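Local structure of epimerase family protein SDR39U1 (Homo sapiens, 4B4O) at residues Thr150-Val154 with Ala205-Asn209; Gly186-Trp192 with Ser222-Phe228. The protein probably acts as an NADP-dependent oxidoreductase of the short-chain dehydrogenase/reductase superfamily, and binds NADPH. The protein carries 3 engineered substitutions. One frame throughout, in Å; residues are numbered along the deposited sequence.

Interaction 1: Thr150-Val154 with Ala205-Asn209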
ATOM      1  N   THR A 150     -21.396   5.503   7.229  1.00 33.72           N
ATOM      2  CA  THR A 150     -20.206   4.671   7.232  1.00 31.26           C
ATOM      3  C   THR A 150     -18.949   5.525   7.310  1.00 29.51           C
ATOM      4  O   THR A 150     -18.691   6.370   6.466  1.00 29.01           O
ATOM      5  CB  THR A 150     -20.145   3.757   5.998  1.00 30.22           C
ATOM      6  OG1 THR A 150     -21.288   2.894   5.992  1.00 31.96           O
ATOM      7  CG2 THR A 150     -18.886   2.913   6.024  1.00 27.94           C
ATOM      8  N   ARG A 151     -18.171   5.266   8.350  1.00 23.36           N
ATOM      9  CA  ARG A 151     -16.903   5.939   8.607  1.00 22.26           C
ATOM     10  C   ARG A 151     -15.907   5.613   7.483  1.00 21.33           C
ATOM     11  O   ARG A 151     -15.797   4.469   7.072  1.00 21.45           O
ATOM     12  CB  ARG A 151     -16.381   5.462   9.946  1.00 22.36           C
ATOM     13  CG  ARG A 151     -15.424   6.408  10.622  1.00 21.75           C
ATOM     14  CD  ARG A 151     -15.290   6.074  12.094  1.00 22.39           C
ATOM     15  NE  ARG A 151     -15.132   4.640  12.339  1.00 22.71           N
ATOM     16  CZ  ARG A 151     -14.021   3.951  12.113  1.00 21.99           C
ATOM     17  NH1 ARG A 151     -12.939   4.539  11.607  1.00 20.84           N
ATOM     18  NH2 ARG A 151     -13.984   2.657  12.368  1.00 22.53           N
ATOM     19  N   GLN A 152     -15.221   6.631   6.964  1.00 20.60           N
ATOM     20  CA  GLN A 152     -14.361   6.469   5.782  1.00 19.92           C
ATOM     21  C   GLN A 152     -12.913   6.804   6.088  1.00 18.94           C
ATOM     22  O   GLN A 152     -12.612   7.851   6.680  1.00 18.77           O
ATOM     23  CB  GLN A 152     -14.850   7.334   4.612  1.00 20.21           C
ATOM     24  CG  GLN A 152     -16.271   7.013   4.191  1.00 21.30           C
ATOM     25  CD  GLN A 152     -16.702   7.648   2.904  1.00 21.77           C
ATOM     26  OE1 GLN A 152     -16.149   7.405   1.821  1.00 21.63           O
ATOM     27  NE2 GLN A 152     -17.745   8.431   3.004  1.00 22.52           N
ATOM     28  N   VAL A 153     -12.018   5.907   5.684  1.00 18.42           N
ATOM     29  CA  VAL A 153     -10.589   6.110   5.876  1.00 17.54           C
ATOM     30  C   VAL A 153      -9.862   5.769   4.570  1.00 17.13           C
ATOM     31  O   VAL A 153     -10.214   4.821   3.881  1.00 17.49           O
ATOM     32  CB  VAL A 153     -10.015   5.240   7.025  1.00 17.41           C
ATOM     33  CG1 VAL A 153      -8.520   5.490   7.163  1.00 16.58           C
ATOM     34  CG2 VAL A 153     -10.700   5.550   8.338  1.00 18.04           C
ATOM     35  N   VAL A 154      -8.857   6.563   4.229  1.00 16.56           N
ATOM     36  CA  VAL A 154      -7.988   6.235   3.119  1.00 16.23           C
ATOM     37  C   VAL A 154      -6.575   6.251   3.660  1.00 15.47           C
ATOM     38  O   VAL A 154      -6.140   7.246   4.208  1.00 15.28           O
ATOM     39  CB  VAL A 154      -8.111   7.233   1.954  1.00 16.55           C
ATOM     40  CG1 VAL A 154      -7.012   6.980   0.950  1.00 16.27           C
ATOM     41  CG2 VAL A 154      -9.476   7.127   1.298  1.00 17.44           C
ATOM     42  N   ALA A 205      -7.665   1.637  12.055  1.00 18.73           N
ATOM     43  CA  ALA A 205      -8.708   2.380  11.338  1.00 18.68           C
ATOM     44  C   ALA A 205     -10.044   1.645  11.446  1.00 19.78           C
ATOM     45  O   ALA A 205     -11.080   2.237  11.717  1.00 20.35           O
ATOM     46  CB  ALA A 205      -8.339   2.583   9.878  1.00 17.76           C
ATOM     47  N   LEU A 206      -9.993   0.325  11.287  1.00 20.22           N
ATOM     48  CA  LEU A 206     -11.191  -0.500  11.399  1.00 21.49           C
ATOM     49  C   LEU A 206     -11.770  -0.510  12.818  1.00 22.70           C
ATOM     50  O   LEU A 206     -12.955  -0.503  12.976  1.00 23.64           O
ATOM     51  CB  LEU A 206     -10.907  -1.927  10.913  1.00 21.90           C
ATOM     52  CG  LEU A 206     -10.592  -2.084   9.427  1.00 21.16           C
ATOM     53  CD1 LEU A 206     -10.023  -3.453   9.071  1.00 21.57           C
ATOM     54  CD2 LEU A 206     -11.856  -1.870   8.631  1.00 21.68           C
ATOM     55  N   GLU A 207     -10.937  -0.528  13.845  1.00 22.81           N
ATOM     56  CA  GLU A 207     -11.421  -0.708  15.218  1.00 24.27           C
ATOM     57  C   GLU A 207     -11.817   0.601  15.883  1.00 24.39           C
ATOM     58  O   GLU A 207     -12.827   0.673  16.557  1.00 25.64           O
ATOM     59  CB  GLU A 207     -10.350  -1.370  16.077  1.00 24.66           C
ATOM     60  CG  GLU A 207     -10.062  -2.813  15.704  1.00 25.07           C
ATOM     61  CD  GLU A 207      -8.976  -3.449  16.563  1.00 25.57           C
ATOM     62  OE1 GLU A 207      -8.332  -2.745  17.351  1.00 25.43           O
ATOM     63  OE2 GLU A 207      -8.778  -4.672  16.485  1.00 26.30           O
ATOM     64  N   ALA A 208     -10.983   1.629  15.732  1.00 23.26           N
ATOM     65  CA  ALA A 208     -11.121   2.867  16.480  1.00 23.55           C
ATOM     66  C   ALA A 208     -12.086   3.790  15.751  1.00 23.24           C
ATOM     67  O   ALA A 208     -11.820   4.225  14.632  1.00 22.08           O
ATOM     68  CB  ALA A 208      -9.748   3.509  16.626  1.00 22.69           C
ATOM     69  N   ASN A 209     -13.196   4.129  16.388  1.00 24.41           N
ATOM     70  CA  ASN A 209     -14.222   4.882  15.679  1.00 24.30           C
ATOM     71  C   ASN A 209     -14.032   6.423  15.659  1.00 23.88           C
ATOM     72  O   ASN A 209     -14.894   7.128  15.161  1.00 23.97           O
ATOM     73  CB  ASN A 209     -15.636   4.486  16.158  1.00 25.79           C
ATOM     74  CG  ASN A 209     -15.958   5.022  17.523  1.00 27.11           C
ATOM     75  OD1 ASN A 209     -15.159   5.768  18.108  1.00 26.95           O
ATOM     76  ND2 ASN A 209     -17.137   4.657  18.046  1.00 28.59           N
TER
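R151 and V153, two residues apart at the start of strand 151-161, both point toward the C-terminal end of helix 195-207, with the CA of V153 6.9 Å from that of A205 and the CA of R151 7.6 Å from that of N209. R151 carries the contact. CG lies anti to the backbone N (chi1 -156°), and a bend at chi3 brings the guanidinium edge-on to A205 O. Its outer edge grips one atom end-on: NH1 and NH2 of R151 each donate to A205 O at 3.0 Å, and that oxygen lies close to the guanidinium plane. Both bonds are moderately bent, as expected for a fork closing on a single acceptor. The A208 carbonyl oxygen and the CA of N209 lie over one face of the same group, toward its rim. A208 O stands 3.2 Å from NH1 of R151, yet at an angle too poor for a hydrogen bond. Nearer the chain, CD of R151 packs against N209 O at 3.3 Å, and NE of R151 lies 3.5 Å from CA of N209. A cation set among the carbonyls of a helix C-terminus probably meets a favourable dipole. V153 adds a small apolar patch, with both methyls against the A205 CB, CG1 at 4.0 Å. The contact joins two layers of the NADP-binding Rossmann-type domain: helix 195-207 links strands 192-194 and 213-217, both parallel partners of strand 151-161. NH1 of R151 also donates to V211 O in the loop leading into strand 213-217, so the arginine ties helix end, loop and strand together. From the same last helical turn, L206 packs on V104, A54 and V56 of the neighbouring strands, while E207 forms a salt bridge with R23.

Interaction 2: Gly186-Trp192 with Ser222-Phe228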
ATOM      1  N   GLY A 186      20.484   7.888  -5.440  1.00 18.15           N
ATOM      2  CA  GLY A 186      20.289   7.415  -4.080  1.00 16.92           C
ATOM      3  C   GLY A 186      19.815   8.501  -3.145  1.00 16.86           C
ATOM      4  O   GLY A 186      19.441   8.227  -2.005  1.00 16.01           O
ATOM      5  N   HIS A 187      19.800   9.735  -3.628  1.00 17.94           N
ATOM      6  CA  HIS A 187      19.396  10.867  -2.794  1.00 18.17           C
ATOM      7  C   HIS A 187      17.927  10.985  -2.571  1.00 17.62           C
ATOM      8  O   HIS A 187      17.514  11.661  -1.641  1.00 17.57           O
ATOM      9  CB  HIS A 187      19.948  12.166  -3.370  1.00 19.77           C
ATOM     10  CG  HIS A 187      21.427  12.329  -3.105  1.00 20.43           C
ATOM     11  ND1 HIS A 187      22.352  12.377  -4.072  1.00 21.47           N
ATOM     12  CD2 HIS A 187      22.116  12.382  -1.901  1.00 20.23           C
ATOM     13  CE1 HIS A 187      23.576  12.505  -3.516  1.00 21.90           C
ATOM     14  NE2 HIS A 187      23.425  12.516  -2.185  1.00 21.16           N
ATOM     15  N   GLN A 188      17.140  10.329  -3.408  1.00 17.33           N
ATOM     16  CA  GLN A 188      15.690  10.445  -3.359  1.00 16.98           C
ATOM     17  C   GLN A 188      15.090   9.880  -2.063  1.00 15.78           C
ATOM     18  O   GLN A 188      15.603   8.932  -1.485  1.00 15.07           O
ATOM     19  CB  GLN A 188      15.052   9.775  -4.575  1.00 17.14           C
ATOM     20  CG  GLN A 188      15.142   8.251  -4.639  1.00 16.31           C
ATOM     21  CD  GLN A 188      16.432   7.717  -5.227  1.00 16.72           C
ATOM     22  OE1 GLN A 188      17.478   8.385  -5.229  1.00 17.35           O
ATOM     23  NE2 GLN A 188      16.365   6.477  -5.705  1.00 16.46           N
ATOM     24  N   PHE A 189      14.028  10.510  -1.587  1.00 15.73           N
ATOM     25  CA  PHE A 189      13.350  10.044  -0.400  1.00 14.83           C
ATOM     26  C   PHE A 189      12.749   8.660  -0.649  1.00 14.04           C
ATOM     27  O   PHE A 189      12.281   8.334  -1.759  1.00 14.27           O
ATOM     28  CB  PHE A 189      12.273  11.019   0.058  1.00 15.10           C
ATOM     29  CG  PHE A 189      12.812  12.326   0.562  1.00 15.98           C
ATOM     30  CD1 PHE A 189      13.558  12.391   1.739  1.00 15.93           C
ATOM     31  CD2 PHE A 189      12.569  13.499  -0.135  1.00 17.08           C
ATOM     32  CE1 PHE A 189      14.063  13.592   2.203  1.00 16.97           C
ATOM     33  CE2 PHE A 189      13.079  14.703   0.321  1.00 18.12           C
ATOM     34  CZ  PHE A 189      13.818  14.752   1.494  1.00 18.07           C
ATOM     35  N   PHE A 190      12.795   7.845   0.396  1.00 13.32           N
ATOM     36  CA  PHE A 190      12.311   6.487   0.354  1.00 12.73           C
ATOM     37  C   PHE A 190      11.195   6.340   1.399  1.00 12.32           C
ATOM     38  O   PHE A 190      11.463   5.959   2.538  1.00 12.05           O
ATOM     39  CB  PHE A 190      13.479   5.553   0.641  1.00 12.48           C
ATOM     40  CG  PHE A 190      13.188   4.112   0.397  1.00 12.15           C
ATOM     41  CD1 PHE A 190      13.122   3.621  -0.900  1.00 12.47           C
ATOM     42  CD2 PHE A 190      13.019   3.240   1.450  1.00 11.75           C
ATOM     43  CE1 PHE A 190      12.836   2.287  -1.139  1.00 12.38           C
ATOM     44  CE2 PHE A 190      12.759   1.898   1.230  1.00 11.66           C
ATOM     45  CZ  PHE A 190      12.672   1.416  -0.067  1.00 11.97           C
ATOM     46  N   PRO A 191       9.943   6.698   1.027  1.00 12.45           N
ATOM     47  CA  PRO A 191       8.819   6.485   1.950  1.00 12.17           C
ATOM     48  C   PRO A 191       8.533   4.993   2.054  1.00 11.81           C
ATOM     49  O   PRO A 191       8.311   4.346   1.026  1.00 11.92           O
ATOM     50  CB  PRO A 191       7.644   7.210   1.272  1.00 12.54           C
ATOM     51  CG  PRO A 191       7.978   7.226  -0.166  1.00 12.95           C
ATOM     52  CD  PRO A 191       9.490   7.231  -0.266  1.00 13.00           C
ATOM     53  N   TRP A 192       8.555   4.466   3.270  1.00 11.59           N
ATOM     54  CA  TRP A 192       8.417   3.043   3.467  1.00 11.45           C
ATOM     55  C   TRP A 192       7.615   2.787   4.701  1.00 11.50           C
ATOM     56  O   TRP A 192       7.463   3.677   5.546  1.00 11.61           O
ATOM     57  CB  TRP A 192       9.802   2.423   3.600  1.00 11.37           C
ATOM     58  CG  TRP A 192      10.505   2.891   4.837  1.00 11.41           C
ATOM     59  CD1 TRP A 192      11.302   3.998   4.988  1.00 11.56           C
ATOM     60  CD2 TRP A 192      10.433   2.283   6.169  1.00 11.54           C
ATOM     61  NE1 TRP A 192      11.722   4.109   6.270  1.00 11.77           N
ATOM     62  CE2 TRP A 192      11.238   3.118   7.032  1.00 11.79           C
ATOM     63  CE3 TRP A 192       9.791   1.163   6.704  1.00 11.69           C
ATOM     64  CZ2 TRP A 192      11.391   2.849   8.371  1.00 12.17           C
ATOM     65  CZ3 TRP A 192       9.945   0.896   8.056  1.00 12.08           C
ATOM     66  CH2 TRP A 192      10.740   1.724   8.871  1.00 12.31           C
ATOM     67  N   SER A 222      12.977   9.323   7.748  1.00 14.13           N
ATOM     68  CA  SER A 222      13.465  10.224   6.702  1.00 14.48           C
ATOM     69  C   SER A 222      14.439   9.514   5.764  1.00 14.13           C
ATOM     70  O   SER A 222      15.283  10.158   5.147  1.00 14.66           O
ATOM     71  CB  SER A 222      14.175  11.429   7.342  1.00 15.61           C
ATOM     72  OG  SER A 222      13.232  12.166   8.074  1.00 16.10           O
ATOM     73  N   ALA A 223      14.327   8.199   5.673  1.00 13.39           N
ATOM     74  CA  ALA A 223      15.243   7.435   4.864  1.00 13.14           C
ATOM     75  C   ALA A 223      15.294   7.995   3.456  1.00 13.38           C
ATOM     76  O   ALA A 223      14.272   8.385   2.894  1.00 13.39           O
ATOM     77  CB  ALA A 223      14.849   5.963   4.822  1.00 12.47           C
ATOM     78  N   THR A 224      16.513   8.047   2.910  1.00 13.75           N
ATOM     79  CA  THR A 224      16.723   8.192   1.466  1.00 14.06           C
ATOM     80  C   THR A 224      16.952   6.787   0.910  1.00 13.54           C
ATOM     81  O   THR A 224      17.222   5.855   1.661  1.00 13.08           O
ATOM     82  CB  THR A 224      17.952   9.065   1.136  1.00 15.00           C
ATOM     83  OG1 THR A 224      19.131   8.419   1.642  1.00 14.91           O
ATOM     84  CG2 THR A 224      17.802  10.460   1.712  1.00 15.77           C
ATOM     85  N   ASN A 225      16.872   6.642  -0.404  1.00 13.82           N
ATOM     86  CA  ASN A 225      17.185   5.368  -1.040  1.00 13.61           C
ATOM     87  C   ASN A 225      18.615   4.879  -0.758  1.00 13.70           C
ATOM     88  O   ASN A 225      18.816   3.690  -0.555  1.00 13.32           O
ATOM     89  CB  ASN A 225      16.945   5.451  -2.553  1.00 14.24           C
ATOM     90  CG  ASN A 225      17.429   4.230  -3.298  1.00 14.33           C
ATOM     91  OD1 ASN A 225      18.619   4.103  -3.595  1.00 14.73           O
ATOM     92  ND2 ASN A 225      16.511   3.311  -3.596  1.00 14.09           N
ATOM     93  N   ALA A 226      19.596   5.793  -0.754  1.00 14.33           N
ATOM     94  CA  ALA A 226      20.981   5.441  -0.392  1.00 14.53           C
ATOM     95  C   ALA A 226      21.024   4.873   1.010  1.00 13.97           C
ATOM     96  O   ALA A 226      21.667   3.844   1.248  1.00 13.79           O
ATOM     97  CB  ALA A 226      21.909   6.634  -0.481  1.00 15.47           C
ATOM     98  N   GLU A 227      20.324   5.515   1.943  1.00 13.83           N
ATOM     99  CA  GLU A 227      20.284   5.020   3.346  1.00 13.53           C
ATOM    100  C   GLU A 227      19.597   3.644   3.452  1.00 12.87           C
ATOM    101  O   GLU A 227      20.052   2.773   4.179  1.00 12.81           O
ATOM    102  CB  GLU A 227      19.636   6.056   4.298  1.00 13.75           C
ATOM    103  CG  GLU A 227      19.422   5.576   5.753  1.00 13.64           C
ATOM    104  CD  GLU A 227      18.522   6.514   6.590  1.00 13.91           C
ATOM    105  OE1 GLU A 227      18.501   7.742   6.253  1.00 14.42           O
ATOM    106  OE2 GLU A 227      17.827   6.049   7.549  1.00 13.76           O
ATOM    107  N   PHE A 228      18.539   3.441   2.681  1.00 12.55           N
ATOM    108  CA  PHE A 228      17.912   2.125   2.590  1.00 12.16           C
ATOM    109  C   PHE A 228      18.873   1.007   2.134  1.00 12.30           C
ATOM    110  O   PHE A 228      18.924  -0.064   2.733  1.00 12.21           O
ATOM    111  CB  PHE A 228      16.691   2.157   1.639  1.00 12.04           C
ATOM    112  CG  PHE A 228      16.208   0.798   1.251  1.00 11.93           C
ATOM    113  CD1 PHE A 228      15.471   0.048   2.143  1.00 11.72           C
ATOM    114  CD2 PHE A 228      16.555   0.243   0.038  1.00 12.25           C
ATOM    115  CE1 PHE A 228      15.055  -1.222   1.823  1.00 11.84           C
ATOM    116  CE2 PHE A 228      16.156  -1.043  -0.293  1.00 12.37           C
ATOM    117  CZ  PHE A 228      15.398  -1.776   0.600  1.00 12.17           C
TER
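F190 and F228 stack offset where the loop before strand 192-194 meets the N-terminus of helix 225-236, beyond the Rossmann sheet. Their ring centroids are 4.4 Å apart and the planes 26° from parallel. CG of F190 is anti to its backbone N (chi1 -170°), which swings the ring over the helix until CZ sits above the centre of the F228 ring; CB of F228 in turn makes a CH-pi contact with the F190 face. With an alanine in place of F190, the F228 ring would probably lose its stacking partner, leaving a gap beside the first helical turn. Next to F190 in the chain, F189 forms a single antiparallel, non-hydrogen-bonded bridge with T224, flanked by F190 N to A223 O (3.0 Å) and N225 N to Q188 O (2.8 Å). G186 O takes A226 N at 2.7 Å, so loop carbonyls receive two amides of the first turn. The amides of Q188 and N225 stack with planes 7° apart. I183 fixes both, its O accepting from Q188 NE2 and its N donating to N225 OD1. W192 lays NE1 3.9 Å from CB of A223 and bonds it to S221 OG, while L288 and M171 pack on F228. T224 caps the helix: its OG1 accepts from E227 N at 3.2 Å.

How the interactions relate
Interaction 1 joins strand 151-161 to helix 195-207, whereas interaction 2 joins the loop before strand 192-194 to helix 225-236; their centres are 30 Å apart and they do not touch. Both are partly buried and about equally far from the chain centre, but they engage opposite ends of helices: a C-terminus in 205-209, an N-terminus in 222-228. The chemistry follows, with a cationic side chain reaching helix carbonyls in the first and loop carbonyls receiving helix amides in the second. Interaction 2 buries more than twice the area and adds aromatic stacking. W192 opens strand 192-194, which leads into helix 195-207, whose C-terminal residues take part in interaction 1.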